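Local structure of Abbfa_003403 (Acinetobacter baumannii, 4ZXH) at residues A[205-210]-A[301-305]; A[277-281]-A[353-359]; A[335-339]-A[350-354]. The protein is a four-domain nonribosomal peptide synthetase (condensation, adenylation, peptidyl carrier and thioesterase) that probably assembles a peptide on a phosphopantetheine arm and then releases it. All coordinates share one frame; numbering follows the deposited sequence.

Interaction 1 of 3, residues A[205-210]-A[301-305]; sequences ALKHAP and IAIHM
The imidazole of H304 takes A209 over one face and A205 at its edge. A209 CA sits 4.0 Å from the centroid of the H304 ring, 23° off the ring normal and displaced toward the rim, a CH-pi contact. At the edge, ND1 of H304 gives its hydrogen to the backbone O of A205 at 3.2 Å; the acceptor lies near the ring plane, and the donor lies in the carbonyl plane, with an N-H...O angle of 149°. With CG swung anti to the backbone N (chi1 168°), the ring reaches out from strand 302-306 into the bend that follows helix 197-205. H208 O comes in obliquely, 3.6 Å from CE1 of H304.

That bend is a type I turn from L206 to A209, closed by A209 N bonding to L206 O at 3.2 Å. L206, the first residue to leave the helix, lays its side chain alongside that of H304, the two running in opposite senses: CD2 rests 3.8 Å from H304 CB, and CD1 is 4.0 Å from A302 CB. A302 and H304 meet the loop while I303, between them, turns the other way, so this condensation-domain strand presents one methyl and one ring to the loop.

A carbonyl in the last turn of a helix lacks the usual helical amide partner, and here the imidazole N-H supplies a donor to A205 O. With ND1 donating and NE2 in a weak bond to N275 ND2, H304 is consistent with a neutral tautomer, with an N-H at its edge and a CH-pi contact on one face.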
# COMPACT_ATOMS: atom_id res chain seq x y z
N ALA A 205 -0.80 25.00 7.77
CA ALA A 205 -1.50 24.17 8.73
C ALA A 205 -1.26 22.68 8.47
O ALA A 205 -1.22 21.88 9.41
CB ALA A 205 -3.01 24.48 8.71
N LEU A 206 -1.09 22.31 7.21
CA LEU A 206 -0.97 20.90 6.83
C LEU A 206 0.42 20.47 6.35
O LEU A 206 0.58 19.33 5.93
CB LEU A 206 -2.01 20.56 5.76
CG LEU A 206 -3.46 20.60 6.29
CD1 LEU A 206 -4.51 20.70 5.19
CD2 LEU A 206 -3.71 19.37 7.13
N LYS A 207 1.41 21.36 6.42
CA LYS A 207 2.76 21.05 5.94
C LYS A 207 3.36 19.84 6.65
O LYS A 207 3.92 18.94 6.01
CB LYS A 207 3.69 22.27 6.10
N HIS A 208 3.22 19.80 7.97
CA HIS A 208 3.79 18.72 8.77
C HIS A 208 2.83 17.56 9.00
O HIS A 208 3.06 16.74 9.89
CB HIS A 208 4.26 19.25 10.13
CG HIS A 208 5.27 20.35 10.05
ND1 HIS A 208 6.45 20.24 9.35
CD2 HIS A 208 5.28 21.59 10.61
CE1 HIS A 208 7.14 21.36 9.47
NE2 HIS A 208 6.45 22.19 10.22
N ALA A 209 1.74 17.50 8.24
CA ALA A 209 0.74 16.46 8.46
C ALA A 209 1.29 15.12 8.04
O ALA A 209 1.97 15.03 7.01
CB ALA A 209 -0.53 16.77 7.70
N PRO A 210 0.99 14.07 8.80
CA PRO A 210 1.40 12.76 8.31
C PRO A 210 0.60 12.36 7.06
O PRO A 210 -0.53 12.78 6.83
CB PRO A 210 1.09 11.83 9.48
CG PRO A 210 -0.07 12.46 10.11
CD PRO A 210 0.13 13.96 9.99
N ILE A 301 -12.89 20.50 5.38
CA ILE A 301 -11.64 21.07 5.85
C ILE A 301 -10.88 20.06 6.72
O ILE A 301 -11.50 19.29 7.46
CB ILE A 301 -11.82 22.38 6.66
CG1 ILE A 301 -12.71 22.15 7.87
CG2 ILE A 301 -12.34 23.49 5.78
CD1 ILE A 301 -12.97 23.43 8.67
N ALA A 302 -9.55 20.08 6.62
CA ALA A 302 -8.70 19.21 7.42
C ALA A 302 -8.05 19.95 8.61
O ALA A 302 -7.27 20.89 8.43
CB ALA A 302 -7.62 18.58 6.55
N ILE A 303 -8.39 19.52 9.83
CA ILE A 303 -7.80 20.10 11.03
C ILE A 303 -6.67 19.22 11.54
O ILE A 303 -6.90 18.11 12.03
CB ILE A 303 -8.82 20.28 12.15
CG1 ILE A 303 -10.07 21.00 11.64
CG2 ILE A 303 -8.20 21.01 13.29
CD1 ILE A 303 -9.78 22.30 11.00
N HIS A 304 -5.44 19.70 11.41
CA HIS A 304 -4.28 18.97 11.90
C HIS A 304 -3.88 19.52 13.27
O HIS A 304 -3.49 20.68 13.38
CB HIS A 304 -3.13 19.07 10.89
CG HIS A 304 -1.81 18.60 11.40
ND1 HIS A 304 -0.61 19.13 10.96
CD2 HIS A 304 -1.48 17.65 12.31
CE1 HIS A 304 0.39 18.53 11.58
NE2 HIS A 304 -0.11 17.63 12.41
N MET A 305 -4.03 18.69 14.30
CA MET A 305 -3.70 19.06 15.69
C MET A 305 -2.38 18.44 16.10
O MET A 305 -2.14 17.27 15.85
CB MET A 305 -4.79 18.59 16.68
CG MET A 305 -6.15 19.28 16.59
SD MET A 305 -6.18 20.98 17.15
CE MET A 305 -5.27 20.81 18.69

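Interaction 2 of 3, residues A[277-281]-A[353-359]; sequences VIATP and LAQIGMF. With PNS (4'-phosphopantetheine), chain B.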
# COMPACT_ATOMS: atom_id res chain seq x y z
N VAL A 277 -4.79 14.17 12.01
CA VAL A 277 -5.66 14.99 11.17
C VAL A 277 -7.09 14.46 11.15
O VAL A 277 -7.31 13.26 10.99
CB VAL A 277 -5.15 15.06 9.73
CG1 VAL A 277 -6.06 15.92 8.89
CG2 VAL A 277 -3.75 15.62 9.70
N ILE A 278 -8.06 15.36 11.32
CA ILE A 278 -9.47 15.01 11.22
C ILE A 278 -10.20 15.95 10.25
O ILE A 278 -10.14 17.17 10.40
CB ILE A 278 -10.18 15.08 12.58
CG1 ILE A 278 -9.60 14.05 13.54
CG2 ILE A 278 -11.67 14.84 12.43
CD1 ILE A 278 -10.38 13.93 14.82
N ALA A 279 -10.89 15.38 9.26
CA ALA A 279 -11.65 16.18 8.30
C ALA A 279 -13.01 16.55 8.87
O ALA A 279 -13.64 15.70 9.50
CB ALA A 279 -11.82 15.43 6.97
N THR A 280 -13.45 17.79 8.65
CA THR A 280 -14.78 18.26 9.07
C THR A 280 -15.50 19.10 8.02
O THR A 280 -15.23 20.29 7.89
CB THR A 280 -14.73 19.14 10.32
OG1 THR A 280 -13.93 18.52 11.33
CG2 THR A 280 -16.14 19.33 10.85
N PRO A 281 -16.43 18.50 7.29
CA PRO A 281 -17.38 19.20 6.42
C PRO A 281 -17.99 20.45 7.03
O PRO A 281 -18.40 20.42 8.19
CB PRO A 281 -18.46 18.15 6.20
CG PRO A 281 -17.68 16.88 6.16
CD PRO A 281 -16.52 17.04 7.13
N LEU A 353 -4.50 13.62 2.57
CA LEU A 353 -4.47 14.54 3.73
C LEU A 353 -5.23 14.12 4.99
O LEU A 353 -4.74 14.33 6.11
CB LEU A 353 -5.01 15.92 3.33
CG LEU A 353 -4.16 16.66 2.32
CD1 LEU A 353 -4.69 18.07 2.17
CD2 LEU A 353 -2.67 16.65 2.72
N ALA A 354 -6.42 13.55 4.83
CA ALA A 354 -7.22 13.10 5.98
C ALA A 354 -7.94 11.79 5.69
O ALA A 354 -8.53 11.61 4.62
CB ALA A 354 -8.23 14.17 6.36
N GLN A 355 -7.91 10.88 6.66
CA GLN A 355 -8.60 9.61 6.51
C GLN A 355 -9.61 9.38 7.64
O GLN A 355 -10.21 8.32 7.73
CB GLN A 355 -7.61 8.47 6.47
CG GLN A 355 -6.58 8.59 5.35
CD GLN A 355 -5.36 9.40 5.74
OE1 GLN A 355 -4.83 9.27 6.85
NE2 GLN A 355 -4.91 10.25 4.83
N ILE A 356 -9.75 10.38 8.50
CA ILE A 356 -10.64 10.34 9.65
C ILE A 356 -11.56 11.54 9.53
O ILE A 356 -11.09 12.63 9.21
CB ILE A 356 -9.88 10.41 11.00
CG1 ILE A 356 -8.66 9.49 11.01
CG2 ILE A 356 -10.83 10.10 12.18
CD1 ILE A 356 -9.00 8.06 10.81
N GLY A 357 -12.84 11.36 9.81
CA GLY A 357 -13.77 12.47 9.70
C GLY A 357 -14.72 12.60 10.86
O GLY A 357 -14.96 11.65 11.61
N MET A 358 -15.25 13.80 11.03
CA MET A 358 -16.33 14.00 11.96
C MET A 358 -17.35 15.00 11.42
O MET A 358 -17.00 16.14 11.12
CB MET A 358 -15.81 14.48 13.30
CG MET A 358 -16.96 14.97 14.15
SD MET A 358 -16.51 15.38 15.81
CE MET A 358 -18.04 16.14 16.32
N PHE A 359 -18.60 14.55 11.30
CA PHE A 359 -19.69 15.39 10.79
C PHE A 359 -20.57 15.70 11.96
O PHE A 359 -20.89 14.81 12.74
CB PHE A 359 -20.57 14.72 9.70
CG PHE A 359 -19.81 14.06 8.58
CD1 PHE A 359 -18.49 14.36 8.32
CD2 PHE A 359 -20.45 13.13 7.77
CE1 PHE A 359 -17.81 13.73 7.28
CE2 PHE A 359 -19.78 12.50 6.72
CZ PHE A 359 -18.45 12.81 6.48
O23 PNS B . -5.83 13.63 -5.87
P24 PNS B . -6.50 14.80 -6.53
O25 PNS B . -5.66 16.02 -6.84
O27 PNS B . -7.66 15.25 -5.50
C28 PNS B . -8.64 14.32 -5.06
C29 PNS B . -9.64 15.03 -4.17
C30 PNS B . -10.21 16.17 -5.01
C31 PNS B . -8.91 15.58 -2.94
C32 PNS B . -10.71 14.04 -3.70
O33 PNS B . -10.03 12.84 -3.28
C34 PNS B . -11.55 14.63 -2.59
O35 PNS B . -12.23 15.64 -2.75
N36 PNS B . -11.55 14.03 -1.41
C37 PNS B . -12.32 14.53 -0.28
C38 PNS B . -13.30 13.42 0.13
C39 PNS B . -14.55 14.04 0.66
O40 PNS B . -15.01 15.06 0.17
N41 PNS B . -15.09 13.38 1.68
C42 PNS B . -16.29 13.70 2.41
C43 PNS B . -16.16 12.80 3.62
S44 PNS B . -15.48 13.78 4.96
O HOH W 1 -6.66 11.31 8.72
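A279 and G357 form the single parallel bridge between these segments, their CA atoms 4.5 Å apart while the axes of the short strand segments are inclined by 43°. A279 N bonds to I356 O at 2.8 Å, almost straight at 172°, and A279 O takes M358 N at 2.9 Å, the donor nearly in line with the carbonyl. One residue thus grips both neighbours of G357, whose own CA adds a CH...O contact to A279 O. Farther back, V277 O is held by a water lying close to Q355.

The bridge joins strand 275-279 of a two-stranded antiparallel sheet to strand 356-360, an outer strand of the four-stranded sheet in the condensation domain, a member of the chloramphenicol acetyltransferase-like fold. A354 CB is wedged against V277 CG1 at 3.8 Å and against A279 CB at 3.9 Å. V277 CG1, anti to its own N, also comes up to L353 O. Across the bridge from A354, I278 CG2 lies over the backbone between G357 and M358 and meets M358 CB at 4.2 Å. At the far end P281 packs against the F359 ring, and the pantetheine sulfur S44 lies near that ring's edge, though the exact approach of both is uncertain in so poorly ordered a side chain.

Interaction 3 of 3, residues A[335-339]-A[350-354]; sequences FSRVV and INPLA. With PNS (4'-phosphopantetheine), chain B.
F335 points its ring from the first turn of helix 335-342 at P352 and L353. Its CB leaves the helix toward the loop, and CG, anti to the backbone N (chi1 -175°), carries the ring across. CD2 runs along the pantetheine arm, 3.5 Å from its C37; CE2 stays beside the same carbon and comes to 4.2 Å from N351 ND2. On the other flank CE1 nears L353 CD1. At the tip, CZ meets P352 O, which lies near the ring plane at 3.6 Å, and the CB of L353. V339, one turn on, sets CG2 over one face of the ring, offset toward the rim.

This pocket, in the condensation domain, receives the phosphopantetheine of the carrier domain next to S1008. Its loop wall is shaped by a classic gamma turn centred on L353, with A354 N bonded to P352 O. The amide of N351 works both ways: OD1 accepts a hydrogen bond from N36 of the arm at 3.0 Å, while ND2 donates to A354 O at 2.8 Å, in the amide plane and nearly straight (171°), which is consistent with OD1 being the end turned to the ligand. V339 CG2 packs on L353 CD1 at 3.6 Å and also reaches C31 of the arm.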
# COMPACT_ATOMS: atom_id res chain seq x y z
N PHE A 335 -11.51 21.97 -0.67
CA PHE A 335 -10.58 20.93 -0.27
C PHE A 335 -9.69 20.50 -1.43
O PHE A 335 -8.50 20.28 -1.25
CB PHE A 335 -11.33 19.73 0.29
CG PHE A 335 -10.44 18.67 0.85
CD1 PHE A 335 -9.63 18.94 1.94
CD2 PHE A 335 -10.40 17.41 0.29
CE1 PHE A 335 -8.80 17.98 2.46
CE2 PHE A 335 -9.57 16.44 0.80
CZ PHE A 335 -8.77 16.73 1.89
N SER A 336 -10.27 20.42 -2.62
CA SER A 336 -9.51 20.00 -3.80
C SER A 336 -8.41 20.99 -4.10
O SER A 336 -7.33 20.62 -4.52
CB SER A 336 -10.43 19.83 -5.02
OG SER A 336 -10.97 21.08 -5.43
N ARG A 337 -8.68 22.26 -3.87
CA ARG A 337 -7.66 23.27 -4.10
C ARG A 337 -6.58 23.17 -3.03
O ARG A 337 -5.42 23.47 -3.30
CB ARG A 337 -8.28 24.67 -4.13
CG ARG A 337 -7.28 25.78 -4.46
CD ARG A 337 -6.74 25.60 -5.86
NE ARG A 337 -5.88 26.70 -6.28
CZ ARG A 337 -4.56 26.74 -6.13
NH1 ARG A 337 -3.92 25.72 -5.55
NH2 ARG A 337 -3.88 27.79 -6.55
N VAL A 338 -6.94 22.76 -1.82
CA VAL A 338 -5.94 22.59 -0.76
C VAL A 338 -5.02 21.41 -1.09
O VAL A 338 -3.80 21.49 -0.89
CB VAL A 338 -6.57 22.37 0.62
CG1 VAL A 338 -5.49 22.02 1.65
CG2 VAL A 338 -7.33 23.60 1.05
N VAL A 339 -5.59 20.31 -1.59
CA VAL A 339 -4.77 19.15 -1.90
C VAL A 339 -3.83 19.49 -3.04
O VAL A 339 -2.67 19.09 -3.04
CB VAL A 339 -5.61 17.93 -2.25
CG1 VAL A 339 -4.77 16.90 -2.97
CG2 VAL A 339 -6.20 17.34 -0.99
N ILE A 350 -5.69 5.58 0.18
CA ILE A 350 -6.18 6.50 1.19
C ILE A 350 -6.75 7.75 0.57
O ILE A 350 -6.35 8.15 -0.52
CB ILE A 350 -5.06 6.94 2.18
CG1 ILE A 350 -3.93 7.66 1.43
CG2 ILE A 350 -4.54 5.76 2.97
CD1 ILE A 350 -2.85 8.23 2.33
N ASN A 351 -7.68 8.37 1.26
CA ASN A 351 -8.06 9.72 0.89
C ASN A 351 -6.93 10.68 1.28
O ASN A 351 -6.38 10.59 2.37
CB ASN A 351 -9.38 10.11 1.56
CG ASN A 351 -9.80 11.50 1.20
OD1 ASN A 351 -10.34 11.74 0.12
ND2 ASN A 351 -9.53 12.45 2.10
N PRO A 352 -6.55 11.58 0.36
CA PRO A 352 -5.45 12.54 0.57
C PRO A 352 -5.60 13.36 1.85
O PRO A 352 -6.73 13.74 2.16
CB PRO A 352 -5.55 13.45 -0.65
CG PRO A 352 -6.16 12.60 -1.70
CD PRO A 352 -7.11 11.66 -1.00
N LEU A 353 -4.50 13.62 2.57
CA LEU A 353 -4.47 14.54 3.73
C LEU A 353 -5.23 14.12 4.99
O LEU A 353 -4.74 14.33 6.11
CB LEU A 353 -5.01 15.92 3.33
CG LEU A 353 -4.16 16.66 2.32
CD1 LEU A 353 -4.69 18.07 2.17
CD2 LEU A 353 -2.67 16.65 2.72
N ALA A 354 -6.42 13.55 4.83
CA ALA A 354 -7.22 13.10 5.98
C ALA A 354 -7.94 11.79 5.69
O ALA A 354 -8.53 11.61 4.62
CB ALA A 354 -8.23 14.17 6.36
O23 PNS B . -5.83 13.63 -5.87
P24 PNS B . -6.50 14.80 -6.53
O25 PNS B . -5.66 16.02 -6.84
O27 PNS B . -7.66 15.25 -5.50
C28 PNS B . -8.64 14.32 -5.06
C29 PNS B . -9.64 15.03 -4.17
C30 PNS B . -10.21 16.17 -5.01
C31 PNS B . -8.91 15.58 -2.94
C32 PNS B . -10.71 14.04 -3.70
O33 PNS B . -10.03 12.84 -3.28
C34 PNS B . -11.55 14.63 -2.59
O35 PNS B . -12.23 15.64 -2.75
N36 PNS B . -11.55 14.03 -1.41
C37 PNS B . -12.32 14.53 -0.28
C38 PNS B . -13.30 13.42 0.13
C39 PNS B . -14.55 14.04 0.66
O40 PNS B . -15.01 15.06 0.17
N41 PNS B . -15.09 13.38 1.68
C42 PNS B . -16.29 13.70 2.41
C43 PNS B . -16.16 12.80 3.62
S44 PNS B . -15.48 13.78 4.96

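How the interactions relate
From the N terminus, the loop after helix 197-205 closes first, on 301-305, in interaction 1. Within that span lies 277-281, which reaches forward past it to 353-359, so interactions 1 and 2 cross. They meet in the two-stranded antiparallel sheet: I301 O and I303 N pair with T280 N and I278 O, and V277 packs on A302 and H304. Interaction 3 closes the short loop after helix 335-342, ends on L353 and A354, which interaction 2 shares, and follows interaction 1 in series; L206 CD1 touches both V338 and L353. Together they join helices 197-205 and 335-342, the strand pair and strand 356-360, with pantetheine against interactions 2 and 3.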